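Bowman-Birk type bran trypsin inhibitor (PDB 2QN5) probably inhibits trypsin-like serine proteases; this part of a longer protein holds two repeats, each with a likely trypsin-reactive bond. Local coordinates at residues 4-12 against 22-30. Sequence-based numbering, arbitrary orientation.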
# COMPACT_ATOMS: atom_id res chain seq x y z
N PRO A 4 -1.79 -6.80 -18.05
CA PRO A 4 -2.86 -7.55 -18.72
C PRO A 4 -3.73 -6.77 -19.70
O PRO A 4 -4.87 -7.14 -19.92
CB PRO A 4 -3.69 -8.10 -17.55
CG PRO A 4 -3.58 -7.00 -16.55
CD PRO A 4 -2.09 -6.67 -16.61
N TRP A 5 -3.18 -5.71 -20.27
CA TRP A 5 -3.91 -4.89 -21.24
C TRP A 5 -3.00 -3.87 -21.88
O TRP A 5 -2.06 -3.37 -21.26
CB TRP A 5 -5.08 -4.19 -20.56
CG TRP A 5 -4.65 -3.29 -19.46
CD1 TRP A 5 -3.97 -2.11 -19.58
CD2 TRP A 5 -4.91 -3.47 -18.06
NE1 TRP A 5 -3.79 -1.54 -18.34
CE2 TRP A 5 -4.36 -2.35 -17.39
CE3 TRP A 5 -5.56 -4.46 -17.32
CZ2 TRP A 5 -4.44 -2.20 -16.00
CZ3 TRP A 5 -5.63 -4.32 -15.94
CH2 TRP A 5 -5.08 -3.19 -15.29
N LYS A 6 -3.27 -3.55 -23.14
CA LYS A 6 -2.47 -2.58 -23.87
C LYS A 6 -2.80 -1.15 -23.48
O LYS A 6 -1.90 -0.35 -23.24
CB LYS A 6 -2.64 -2.78 -25.38
CG LYS A 6 -1.83 -3.94 -25.97
CD LYS A 6 -2.39 -5.30 -25.56
CE LYS A 6 -1.48 -6.44 -26.02
NZ LYS A 6 -0.12 -6.34 -25.43
N CYS A 7 -4.07 -0.81 -23.40
CA CYS A 7 -4.44 0.54 -23.00
C CYS A 7 -5.60 0.41 -22.02
O CYS A 7 -6.15 -0.67 -21.87
CB CYS A 7 -4.86 1.38 -24.22
SG CYS A 7 -6.47 0.91 -24.92
N CYS A 8 -5.94 1.49 -21.34
CA CYS A 8 -7.07 1.46 -20.41
C CYS A 8 -7.44 2.88 -20.05
O CYS A 8 -6.56 3.72 -19.85
CB CYS A 8 -6.76 0.65 -19.14
SG CYS A 8 -8.20 0.46 -18.02
N ASP A 9 -8.75 3.16 -20.02
CA ASP A 9 -9.28 4.49 -19.70
C ASP A 9 -9.71 4.50 -18.25
O ASP A 9 -9.10 5.20 -17.42
CB ASP A 9 -10.47 4.82 -20.60
CG ASP A 9 -10.07 5.01 -22.05
OD1 ASP A 9 -9.37 5.99 -22.36
OD2 ASP A 9 -10.45 4.17 -22.89
N ASN A 10 -10.75 3.74 -17.94
CA ASN A 10 -11.22 3.66 -16.58
C ASN A 10 -10.22 2.81 -15.82
O ASN A 10 -10.35 1.58 -15.75
CB ASN A 10 -12.60 3.02 -16.51
CG ASN A 10 -13.70 4.02 -16.75
OD1 ASN A 10 -13.78 5.04 -16.05
ND2 ASN A 10 -14.55 3.75 -17.74
N ILE A 11 -9.22 3.49 -15.27
CA ILE A 11 -8.17 2.84 -14.49
C ILE A 11 -8.45 3.09 -13.02
O ILE A 11 -8.45 4.24 -12.57
CB ILE A 11 -6.76 3.38 -14.83
CG1 ILE A 11 -6.47 3.22 -16.33
CG2 ILE A 11 -5.72 2.62 -14.04
CD1 ILE A 11 -5.16 3.85 -16.76
N LYS A 12 -8.69 2.02 -12.28
CA LYS A 12 -8.96 2.14 -10.85
C LYS A 12 -7.70 1.81 -10.08
O LYS A 12 -6.91 0.97 -10.51
CB LYS A 12 -10.09 1.19 -10.43
CG LYS A 12 -10.40 1.19 -8.93
CD LYS A 12 -10.71 2.61 -8.38
CE LYS A 12 -11.96 3.23 -9.01
NZ LYS A 12 -12.35 4.52 -8.38
N GLN A 22 -1.01 -1.07 -7.05
CA GLN A 22 -1.59 -2.24 -7.69
C GLN A 22 -2.84 -1.67 -8.28
O GLN A 22 -3.64 -1.07 -7.57
CB GLN A 22 -1.94 -3.31 -6.67
CG GLN A 22 -0.79 -3.62 -5.73
CD GLN A 22 -1.01 -4.86 -4.90
OE1 GLN A 22 -2.04 -5.00 -4.24
NE2 GLN A 22 -0.04 -5.77 -4.93
N TRP A 23 -3.02 -1.83 -9.59
CA TRP A 23 -4.21 -1.28 -10.22
C TRP A 23 -5.08 -2.30 -10.96
O TRP A 23 -4.63 -3.40 -11.31
CB TRP A 23 -3.83 -0.15 -11.18
CG TRP A 23 -2.50 0.50 -10.91
CD1 TRP A 23 -1.28 -0.11 -10.93
CD2 TRP A 23 -2.25 1.90 -10.73
NE1 TRP A 23 -0.28 0.82 -10.78
CE2 TRP A 23 -0.85 2.07 -10.65
CE3 TRP A 23 -3.07 3.03 -10.63
CZ2 TRP A 23 -0.25 3.32 -10.48
CZ3 TRP A 23 -2.47 4.28 -10.46
CH2 TRP A 23 -1.07 4.41 -10.39
N ARG A 24 -6.33 -1.92 -11.18
CA ARG A 24 -7.30 -2.74 -11.89
C ARG A 24 -7.82 -1.94 -13.09
O ARG A 24 -7.82 -0.71 -13.06
CB ARG A 24 -8.44 -3.10 -10.94
CG ARG A 24 -9.52 -3.97 -11.54
CD ARG A 24 -10.45 -4.50 -10.47
NE ARG A 24 -9.72 -5.24 -9.43
CZ ARG A 24 -10.29 -6.11 -8.59
NH1 ARG A 24 -11.59 -6.36 -8.67
NH2 ARG A 24 -9.56 -6.71 -7.66
N CYS A 25 -8.22 -2.63 -14.15
CA CYS A 25 -8.75 -1.93 -15.33
C CYS A 25 -10.20 -2.27 -15.59
O CYS A 25 -10.58 -3.43 -15.68
CB CYS A 25 -7.94 -2.25 -16.59
SG CYS A 25 -8.70 -1.52 -18.07
N ASN A 26 -11.02 -1.23 -15.70
CA ASN A 26 -12.44 -1.40 -15.94
C ASN A 26 -12.74 -1.63 -17.43
O ASN A 26 -12.89 -2.77 -17.87
CB ASN A 26 -13.21 -0.18 -15.44
CG ASN A 26 -13.15 -0.01 -13.92
OD1 ASN A 26 -13.63 0.99 -13.38
ND2 ASN A 26 -12.57 -0.99 -13.23
N ASP A 27 -12.80 -0.54 -18.19
CA ASP A 27 -13.10 -0.61 -19.61
C ASP A 27 -14.26 -1.54 -19.97
O ASP A 27 -14.34 -2.68 -19.50
CB ASP A 27 -11.85 -1.03 -20.39
CG ASP A 27 -11.08 0.16 -20.93
OD1 ASP A 27 -10.38 0.00 -21.97
OD2 ASP A 27 -11.16 1.25 -20.32
N GLU A 28 -15.15 -1.02 -20.82
CA GLU A 28 -16.33 -1.76 -21.29
C GLU A 28 -15.90 -3.11 -21.90
O GLU A 28 -16.25 -4.18 -21.38
CB GLU A 28 -17.07 -0.91 -22.33
CG GLU A 28 -16.96 0.62 -22.16
CD GLU A 28 -17.46 1.14 -20.80
OE1 GLU A 28 -18.55 0.72 -20.35
OE2 GLU A 28 -16.76 1.99 -20.19
N LEU A 29 -15.17 -3.06 -23.01
CA LEU A 29 -14.65 -4.27 -23.68
C LEU A 29 -15.64 -5.25 -24.32
O LEU A 29 -16.86 -5.14 -24.16
CB LEU A 29 -13.78 -5.06 -22.70
CG LEU A 29 -12.56 -4.38 -22.10
CD1 LEU A 29 -12.37 -4.88 -20.68
CD2 LEU A 29 -11.33 -4.65 -22.95
N GLU A 30 -15.06 -6.21 -25.04
CA GLU A 30 -15.80 -7.28 -25.72
C GLU A 30 -14.97 -8.51 -25.35
O GLU A 30 -13.75 -8.43 -25.27
CB GLU A 30 -15.80 -7.06 -27.24
CG GLU A 30 -16.92 -7.76 -28.01
CD GLU A 30 -16.58 -9.19 -28.44
OE1 GLU A 30 -17.51 -9.92 -28.84
OE2 GLU A 30 -15.39 -9.56 -28.38
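A disulfide-braced antiparallel β-hairpin joins I11 and K12 to R24 and C25 in the first Bowman-Birk repeat of this chain, illustrating how a small inhibitor with little regular structure holds its shape. The hairpin carries the reactive bond, assigned by similarity to K17-P18, in its connecting loop. K12 and R24 form a hydrogen-bonded pair, N to O both ways, while I11 faces C25 in a non-hydrogen-bonded one. Beyond the strands, N26 N reaches N10 O at 2.9 Å. The C8-C25 disulfide then ties the hairpin to the incoming chain. With SG anti to the backbone N in both cysteines (chi1 -175° and 174°), the sulfurs meet on one face of the W5 ring, which C25 SG approaches in a sulfur-aromatic contact. D27 OD2 accepts D9 N at 3.1 Å, on the syn side but 30° out of the carboxylate plane, and, weakly, N10 N. Both amides would probably lose this acceptor with an alanine here, leaving the turn freer to shift. D9 OD1 is bonded to T68 OG1 and the backbone N of C67, while D9 OD2 comes within 4.0 Å of D27 OD2, a proximity of like charges that the amide bonds to D27 OD2 may help to offset.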